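Local coordinates for protein oligogalacturonate-specific porin KdgM (Dickeya dadantii, PDB 4FQE) that forms a monomeric beta-barrel porin that passes oligogalacturonides across the outer membrane and is required for full virulence, at residues Tyr94-Ala99 with Ala108-Pro113; Gly131-Gly136 with Glu151-Lys156. All blocks are in the same frame, centred on the assembly; numbering follows the deposited sequence. Where two conformers were deposited one is given.

Contact 1. Residues Tyr94-Ala99 with Ala108-Pro113; sequences YLRGRA and ALRYRP. With C8E ((hydroxyethyloxy)tri(ethyloxy)octane), chain H; C8E ((hydroxyethyloxy)tri(ethyloxy)octane), chain E.
Leu109 O takes two contacts from the facing strand. Gly97 N bonds to Leu109 O at 2.8 Å. Arg96 CA lies 3.2 Å from Leu109 O and points its hydrogen at the same oxygen. This is part of an antiparallel beta hairpin in the wall of the porin barrel. Gly97 and Leu109 form one hydrogen-bonded pair, and Leu95 and Tyr111 form the next. Between them lies the non-hydrogen-bonded pair Arg96 and Arg110, whose side chains point into the barrel. Arg110 CD sits over one face of the Arg96 guanidinium, toward its rim. Arg96 NH2 and Arg110 NH1 come within 3.9 Å, close for like charges. The salt bridge from Arg96 NE to Glu77 OE2 probably eases this. Such a cluster of positive charge is consistent with a channel for acidic sugars. Tyr94 CG stands between the backbone N and the carbonyl carbon (chi1 66°), which brings it to 4.1 Å from Arg110 CD. Tyr94 CD2 lies 4.0 Å from Arg110 CD, the ring and guanidinium planes 62° apart. The Tyr94 hydroxyl bonds to Glu77. The other face carries Leu95, Leu109 and Tyr111, and two C8E molecules lie against it. Tyr111 CB touches C5 of C8E (chain E) at 3.7 Å. Gly97 has no side chain, and C1 of C8E (chain E) rests 3.4 Å from Gly97 CA.

Contact 2. Residues Gly131-Gly136 with Glu151-Lys156; sequences GYTLTG and ELEYKK. With C8E ((hydroxyethyloxy)tri(ethyloxy)octane), chain E.
Thr135 and Glu153 meet in the tight, polar part of this contact. Thr135 OG1 donates to Glu153 OE1 at 2.8 Å, from above the carboxylate plane and 40° out of it. Thr135 OG1 also bonds to Arg110 NH2, so it is held by groups from both neighbouring strands, on the inner face of the sheet. Arg110 NH2 makes a weak, long ion pair with Glu153 OE1. Thr135 CG2, anti to the backbone N, packs on Glu151 CG at 3.6 Å. Glu151 OE1 in turn bonds to Asn137 ND2. Next along the strands, Thr133 CG2 lies 3.6 Å from Lys155 CG. These groups line the inner face of an antiparallel hairpin in the KdgM barrel. Backbone bonds join Tyr132 to Lys156, Leu134 to Tyr154 and Gly136 to Leu152, two for each pair. The tyrosine pair on the outer face is packed too. Tyr132 CG leans toward the Lys156 side (chi1 67°), and Lys156 CB makes a CH-pi contact over one face of the Tyr132 ring, 4.3 Å from its centroid. Tyr132 OH reaches the edge of the Tyr154 ring, 3.6 Å from Tyr154 CE2. C20 of C8E (chain E) lies over one face of that ring, and C10 of C8E (chain E) touches Leu134 CD2 at 3.7 Å. The loose side is at the lysine ends. Lys155 and Lys156 both lead away from the facing strand, and Lys156 is exposed to solvent.

Overall arrangement
Contacts 1 and 2 are successive hairpins of one closed antiparallel barrel, with centres about 10 Å apart. Strands 105-116 and 131-142 are neighbours, so the two contacts join directly: Arg110 N probably bonds to Thr135 O, and Thr133 N to Arg112 O. Contact 1 is a surface contact, while contact 2 is partly buried and hides more area between its segments. The inner faces differ in charge. Contact 1 brings arginines there, whereas contact 2 brings glutamates, threonines and a lysine, and Arg110 bridges the two. On the outer face contact 1 has Leu95, Leu109 and Tyr111, while contact 2 adds two tyrosines and the exposed Lys156. Both touch C8E (chain E).

Contact 1. Residues Tyr94-Ala99 with Ala108-Pro113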
loop_
_atom_site.group_PDB
_atom_site.type_symbol
_atom_site.label_atom_id
_atom_site.label_comp_id
_atom_site.label_asym_id
_atom_site.label_seq_id
_atom_site.Cartn_x
_atom_site.Cartn_y
_atom_site.Cartn_z
ATOM N N TYR A 94 4.336 11.846 -1.829
ATOM C CA TYR A 94 3.033 11.592 -2.446
ATOM C C TYR A 94 1.920 12.437 -1.896
ATOM O O TYR A 94 2.059 13.016 -0.836
ATOM C CB TYR A 94 2.660 10.117 -2.308
ATOM C CG TYR A 94 2.404 9.628 -0.894
ATOM C CD1 TYR A 94 3.406 8.973 -0.157
ATOM C CD2 TYR A 94 1.163 9.804 -0.289
ATOM C CE1 TYR A 94 3.156 8.490 1.126
ATOM C CE2 TYR A 94 0.923 9.347 0.997
ATOM C CZ TYR A 94 1.919 8.683 1.699
ATOM O OH TYR A 94 1.678 8.250 2.978
ATOM N N LEU A 95 0.825 12.493 -2.640
ATOM C CA LEU A 95 -0.435 13.083 -2.183
ATOM C C LEU A 95 -1.568 12.080 -2.476
ATOM O O LEU A 95 -1.761 11.681 -3.613
ATOM C CB LEU A 95 -0.708 14.394 -2.909
ATOM C CG LEU A 95 -1.877 15.261 -2.397
ATOM C CD1 LEU A 95 -1.678 15.649 -0.935
ATOM C CD2 LEU A 95 -2.047 16.538 -3.244
ATOM N N ARG A 96 -2.278 11.666 -1.433
ATOM C CA ARG A 96 -3.403 10.742 -1.577
ATOM C C ARG A 96 -4.699 11.437 -1.141
ATOM O O ARG A 96 -4.809 11.906 -0.020
ATOM C CB ARG A 96 -3.179 9.462 -0.752
ATOM C CG ARG A 96 -4.354 8.482 -0.805
ATOM C CD ARG A 96 -3.979 7.048 -0.424
ATOM N NE ARG A 96 -2.960 7.035 0.629
ATOM C CZ ARG A 96 -2.090 6.049 0.853
ATOM N NH1 ARG A 96 -1.208 6.168 1.836
ATOM N NH2 ARG A 96 -2.080 4.951 0.101
ATOM N N GLY A 97 -5.668 11.500 -2.032
ATOM C CA GLY A 97 -7.006 11.945 -1.673
ATOM C C GLY A 97 -7.921 10.784 -1.448
ATOM O O GLY A 97 -7.844 9.782 -2.176
ATOM N N ARG A 98 -8.800 10.908 -0.460
ATOM C CA ARG A 98 -9.758 9.859 -0.148
ATOM C C ARG A 98 -11.178 10.404 -0.020
ATOM O O ARG A 98 -11.398 11.460 0.577
ATOM C CB ARG A 98 -9.359 9.139 1.142
ATOM C CG ARG A 98 -10.336 8.056 1.563
ATOM C CD ARG A 98 -9.937 7.376 2.865
ATOM N NE ARG A 98 -10.885 6.308 3.190
ATOM C CZ ARG A 98 -10.888 5.585 4.313
ATOM N NH1 ARG A 98 -9.990 5.795 5.292
ATOM N NH2 ARG A 98 -11.810 4.650 4.467
ATOM N N ALA A 99 -12.142 9.675 -0.590
ATOM C CA ALA A 99 -13.567 9.987 -0.415
ATOM C C ALA A 99 -14.306 8.767 0.121
ATOM O O ALA A 99 -14.301 7.732 -0.523
ATOM C CB ALA A 99 -14.179 10.425 -1.738
ATOM N N ALA A 108 -9.878 6.116 -3.375
ATOM C CA ALA A 108 -8.710 7.010 -3.179
ATOM C C ALA A 108 -7.953 7.165 -4.471
ATOM O O ALA A 108 -8.051 6.329 -5.369
ATOM C CB ALA A 108 -7.817 6.506 -2.050
ATOM N N LEU A 109 -7.214 8.254 -4.576
ATOM C CA LEU A 109 -6.321 8.471 -5.674
ATOM C C LEU A 109 -5.016 9.018 -5.081
ATOM O O LEU A 109 -5.029 9.891 -4.204
ATOM C CB LEU A 109 -6.928 9.421 -6.703
ATOM C CG LEU A 109 -6.130 9.629 -7.995
ATOM C CD1 LEU A 109 -6.053 8.347 -8.798
ATOM C CD2 LEU A 109 -6.699 10.756 -8.847
ATOM N N ARG A 110 -3.910 8.433 -5.530
ATOM C CA ARG A 110 -2.577 8.815 -5.050
ATOM C C ARG A 110 -1.699 9.180 -6.218
ATOM O O ARG A 110 -1.592 8.406 -7.154
ATOM C CB ARG A 110 -1.913 7.670 -4.254
ATOM C CG ARG A 110 -0.531 8.084 -3.667
ATOM C CD ARG A 110 0.120 6.937 -2.889
ATOM N NE ARG A 110 0.342 5.817 -3.803
ATOM C CZ ARG A 110 0.723 4.600 -3.449
ATOM N NH1 ARG A 110 0.990 4.318 -2.171
ATOM N NH2 ARG A 110 0.840 3.665 -4.389
ATOM N N TYR A 111 -1.058 10.353 -6.138
ATOM C CA TYR A 111 0.027 10.752 -7.049
ATOM C C TYR A 111 1.358 10.643 -6.300
ATOM O O TYR A 111 1.525 11.233 -5.238
ATOM C CB TYR A 111 -0.181 12.178 -7.578
ATOM C CG TYR A 111 0.985 12.712 -8.396
ATOM C CD1 TYR A 111 1.363 12.110 -9.596
ATOM C CD2 TYR A 111 1.701 13.809 -7.965
ATOM C CE1 TYR A 111 2.430 12.594 -10.323
ATOM C CE2 TYR A 111 2.777 14.298 -8.684
ATOM C CZ TYR A 111 3.119 13.690 -9.870
ATOM O OH TYR A 111 4.197 14.201 -10.542
ATOM N N ARG A 112 2.266 9.829 -6.842
ATOM C CA ARG A 112 3.540 9.549 -6.199
ATOM C C ARG A 112 4.687 9.601 -7.210
ATOM O O ARG A 112 5.030 8.575 -7.830
ATOM C CB ARG A 112 3.484 8.180 -5.501
ATOM C CG ARG A 112 4.729 7.798 -4.710
ATOM C CD ARG A 112 4.540 6.512 -3.915
ATOM N NE ARG A 112 4.454 5.321 -4.760
ATOM C CZ ARG A 112 4.402 4.076 -4.297
ATOM N NH1 ARG A 112 4.432 3.849 -2.993
ATOM N NH2 ARG A 112 4.328 3.049 -5.134
ATOM N N PRO A 113 5.317 10.765 -7.361
ATOM C CA PRO A 113 6.466 10.775 -8.229
ATOM C C PRO A 113 7.592 9.964 -7.581
ATOM O O PRO A 113 7.550 9.699 -6.374
ATOM C CB PRO A 113 6.815 12.262 -8.362
ATOM C CG PRO A 113 6.200 12.923 -7.201
ATOM C CD PRO A 113 5.008 12.108 -6.821
HETATM C C1 C8E H . 3.626 14.380 -4.782
HETATM C C2 C8E H . 4.150 15.777 -4.574
HETATM C C3 C8E H . 3.126 16.572 -3.778
HETATM C C4 C8E H . 2.901 15.971 -2.397
HETATM C C5 C8E H . 3.451 16.847 -1.289
HETATM C C6 C8E H . 4.938 16.580 -1.116
HETATM C C7 C8E H . 5.231 15.732 0.112
HETATM C C8 C8E H . 6.722 15.740 0.442
HETATM O O9 C8E H . 7.014 16.785 1.375
HETATM C C10 C8E H . 8.404 16.893 1.701
HETATM C C11 C8E H . 8.554 17.263 3.177
HETATM O O12 C8E H . 8.876 16.127 3.978
HETATM C C13 C8E H . 8.528 16.250 5.362
HETATM C C14 C8E H . 7.096 15.763 5.601
HETATM O O15 C8E H . 7.003 14.822 6.681
HETATM C C16 C8E H . 5.860 14.983 7.541
HETATM C C17 C8E H . 4.585 14.379 6.963
HETATM O O18 C8E H . 3.846 15.377 6.247
HETATM C C19 C8E H . 3.853 15.200 4.833
HETATM C C20 C8E H . 4.214 16.501 4.130
HETATM O O21 C8E H . 5.215 16.279 3.132
HETATM C C1 C8E E . -7.105 13.674 -4.571
HETATM C C2 C8E E . -5.972 14.675 -4.686
HETATM C C3 C8E E . -4.630 14.009 -4.976
HETATM C C4 C8E E . -4.657 13.222 -6.278
HETATM C C5 C8E E . -3.530 13.607 -7.230
HETATM C C6 C8E E . -3.710 15.026 -7.788
HETATM C C7 C8E E . -3.329 15.229 -9.264
HETATM C C8 C8E E . -3.101 13.975 -10.109
HETATM O O9 C8E E . -2.696 14.310 -11.441
HETATM C C10 C8E E . -2.525 13.176 -12.302
HETATM C C11 C8E E . -1.266 13.294 -13.155
HETATM O O12 C8E E . -1.460 12.610 -14.404
HETATM C C13 C8E E . -2.026 13.449 -15.422
HETATM C C14 C8E E . -2.880 12.662 -16.421
HETATM O O15 C8E E . -3.741 11.720 -15.760
HETATM C C16 C8E E . -3.801 10.473 -16.460
HETATM C C17 C8E E . -4.836 9.524 -15.847
HETATM O O18 C8E E . -4.551 8.167 -16.218
HETATM C C19 C8E E . -4.722 7.891 -17.613
HETATM C C20 C8E E . -3.360 7.830 -18.307
HETATM O O21 C8E E . -3.261 8.753 -19.401
#

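Contact 2. Residues Gly131-Gly136 with Glu151-Lys156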
loop_
_atom_site.group_PDB
_atom_site.type_symbol
_atom_site.label_atom_id
_atom_site.label_comp_id
_atom_site.label_asym_id
_atom_site.label_seq_id
_atom_site.Cartn_x
_atom_site.Cartn_y
_atom_site.Cartn_z
ATOM N N GLY A 131 10.030 9.408 -12.535
ATOM C CA GLY A 131 8.732 9.145 -13.129
ATOM C C GLY A 131 7.672 9.388 -12.084
ATOM O O GLY A 131 7.868 10.143 -11.119
ATOM N N TYR A 132 6.547 8.728 -12.259
ATOM C CA TYR A 132 5.518 8.803 -11.262
ATOM C C TYR A 132 4.589 7.618 -11.344
ATOM O O TYR A 132 4.479 6.970 -12.395
ATOM C CB TYR A 132 4.741 10.118 -11.421
ATOM C CG TYR A 132 3.924 10.244 -12.690
ATOM C CD1 TYR A 132 2.621 9.747 -12.751
ATOM C CD2 TYR A 132 4.421 10.900 -13.809
ATOM C CE1 TYR A 132 1.853 9.872 -13.901
ATOM C CE2 TYR A 132 3.642 11.043 -14.966
ATOM C CZ TYR A 132 2.372 10.523 -14.997
ATOM O OH TYR A 132 1.578 10.638 -16.129
ATOM N N THR A 133 3.938 7.324 -10.229
ATOM C CA THR A 133 2.764 6.470 -10.272
ATOM C C THR A 133 1.480 7.212 -9.918
ATOM O O THR A 133 1.486 8.171 -9.146
ATOM C CB THR A 133 2.916 5.236 -9.384
ATOM O OG1 THR A 133 3.084 5.648 -8.026
ATOM C CG2 THR A 133 4.126 4.432 -9.839
ATOM N N LEU A 134 0.384 6.749 -10.517
ATOM C CA LEU A 134 -0.948 7.220 -10.191
ATOM C C LEU A 134 -1.752 5.956 -9.862
ATOM O O LEU A 134 -1.883 5.041 -10.701
ATOM C CB LEU A 134 -1.529 8.009 -11.359
ATOM C CG LEU A 134 -2.755 8.898 -11.107
ATOM C CD1 LEU A 134 -2.467 10.022 -10.127
ATOM C CD2 LEU A 134 -3.304 9.523 -12.409
ATOM N N THR A 135 -2.237 5.895 -8.629
ATOM C CA THR A 135 -2.839 4.696 -8.073
ATOM C C THR A 135 -4.250 5.049 -7.648
ATOM O O THR A 135 -4.461 6.005 -6.909
ATOM C CB THR A 135 -2.046 4.212 -6.855
ATOM O OG1 THR A 135 -0.680 4.043 -7.228
ATOM C CG2 THR A 135 -2.594 2.875 -6.349
ATOM N N GLY A 136 -5.224 4.319 -8.139
ATOM C CA GLY A 136 -6.582 4.500 -7.660
ATOM C C GLY A 136 -7.002 3.255 -6.950
ATOM O O GLY A 136 -6.572 2.169 -7.335
ATOM N N GLU A 151 -7.419 -2.100 -7.122
ATOM C CA GLU A 151 -6.375 -1.085 -7.248
ATOM C C GLU A 151 -5.906 -1.086 -8.689
ATOM O O GLU A 151 -5.608 -2.147 -9.278
ATOM C CB GLU A 151 -5.204 -1.398 -6.327
ATOM C CG GLU A 151 -4.079 -0.374 -6.435
ATOM C CD GLU A 151 -2.970 -0.618 -5.421
ATOM O OE1 GLU A 151 -3.257 -0.565 -4.204
ATOM O OE2 GLU A 151 -1.814 -0.818 -5.864
ATOM N N LEU A 152 -5.920 0.101 -9.285
ATOM C CA LEU A 152 -5.464 0.295 -10.635
ATOM C C LEU A 152 -4.272 1.211 -10.493
ATOM O O LEU A 152 -4.371 2.222 -9.821
ATOM C CB LEU A 152 -6.564 0.962 -11.473
ATOM C CG LEU A 152 -6.246 1.385 -12.904
ATOM C CD1 LEU A 152 -5.699 0.283 -13.788
ATOM C CD2 LEU A 152 -7.502 1.945 -13.568
ATOM N N GLU A 153 -3.151 0.847 -11.094
ATOM C CA GLU A 153 -1.946 1.633 -10.969
ATOM C C GLU A 153 -1.326 1.898 -12.323
ATOM O O GLU A 153 -1.132 0.984 -13.137
ATOM C CB GLU A 153 -0.959 0.948 -10.031
ATOM C CG GLU A 153 0.239 1.804 -9.710
ATOM C CD GLU A 153 0.996 1.318 -8.484
ATOM O OE1 GLU A 153 0.458 1.470 -7.348
ATOM O OE2 GLU A 153 2.121 0.789 -8.656
ATOM N N TYR A 154 -1.026 3.177 -12.556
ATOM C CA TYR A 154 -0.435 3.615 -13.787
ATOM C C TYR A 154 0.953 4.156 -13.464
ATOM O O TYR A 154 1.092 5.085 -12.665
ATOM C CB TYR A 154 -1.313 4.709 -14.392
ATOM C CG TYR A 154 -0.751 5.394 -15.601
ATOM C CD1 TYR A 154 -0.946 4.866 -16.890
ATOM C CD2 TYR A 154 -0.070 6.600 -15.479
ATOM C CE1 TYR A 154 -0.441 5.521 -18.013
ATOM C CE2 TYR A 154 0.441 7.249 -16.590
ATOM C CZ TYR A 154 0.253 6.716 -17.853
ATOM O OH TYR A 154 0.768 7.402 -18.944
ATOM N N LYS A 155 1.966 3.581 -14.097
ATOM C CA LYS A 155 3.342 4.023 -13.887
ATOM C C LYS A 155 3.917 4.531 -15.188
ATOM O O LYS A 155 3.812 3.873 -16.227
ATOM C CB LYS A 155 4.204 2.897 -13.337
ATOM C CG LYS A 155 5.599 3.326 -12.894
ATOM C CD LYS A 155 6.402 2.127 -12.416
ATOM C CE LYS A 155 7.827 2.509 -12.074
ATOM N NZ LYS A 155 8.499 1.402 -11.342
ATOM N N LYS A 156 4.557 5.695 -15.110
ATOM C CA LYS A 156 5.185 6.298 -16.258
ATOM C C LYS A 156 6.570 6.760 -15.889
ATOM O O LYS A 156 6.736 7.472 -14.908
ATOM C CB LYS A 156 4.357 7.490 -16.739
ATOM C CG LYS A 156 5.016 8.256 -17.874
ATOM C CD LYS A 156 4.023 8.616 -18.965
ATOM C CE LYS A 156 4.615 9.646 -19.917
ATOM N NZ LYS A 156 3.718 9.912 -21.080
HETATM C C1 C8E E . -7.105 13.674 -4.571
HETATM C C2 C8E E . -5.972 14.675 -4.686
HETATM C C3 C8E E . -4.630 14.009 -4.976
HETATM C C4 C8E E . -4.657 13.222 -6.278
HETATM C C5 C8E E . -3.530 13.607 -7.230
HETATM C C6 C8E E . -3.710 15.026 -7.788
HETATM C C7 C8E E . -3.329 15.229 -9.264
HETATM C C8 C8E E . -3.101 13.975 -10.109
HETATM O O9 C8E E . -2.696 14.310 -11.441
HETATM C C10 C8E E . -2.525 13.176 -12.302
HETATM C C11 C8E E . -1.266 13.294 -13.155
HETATM O O12 C8E E . -1.460 12.610 -14.404
HETATM C C13 C8E E . -2.026 13.449 -15.422
HETATM C C14 C8E E . -2.880 12.662 -16.421
HETATM O O15 C8E E . -3.741 11.720 -15.760
HETATM C C16 C8E E . -3.801 10.473 -16.460
HETATM C C17 C8E E . -4.836 9.524 -15.847
HETATM O O18 C8E E . -4.551 8.167 -16.218
HETATM C C19 C8E E . -4.722 7.891 -17.613
HETATM C C20 C8E E . -3.360 7.830 -18.307
HETATM O O21 C8E E . -3.261 8.753 -19.401
#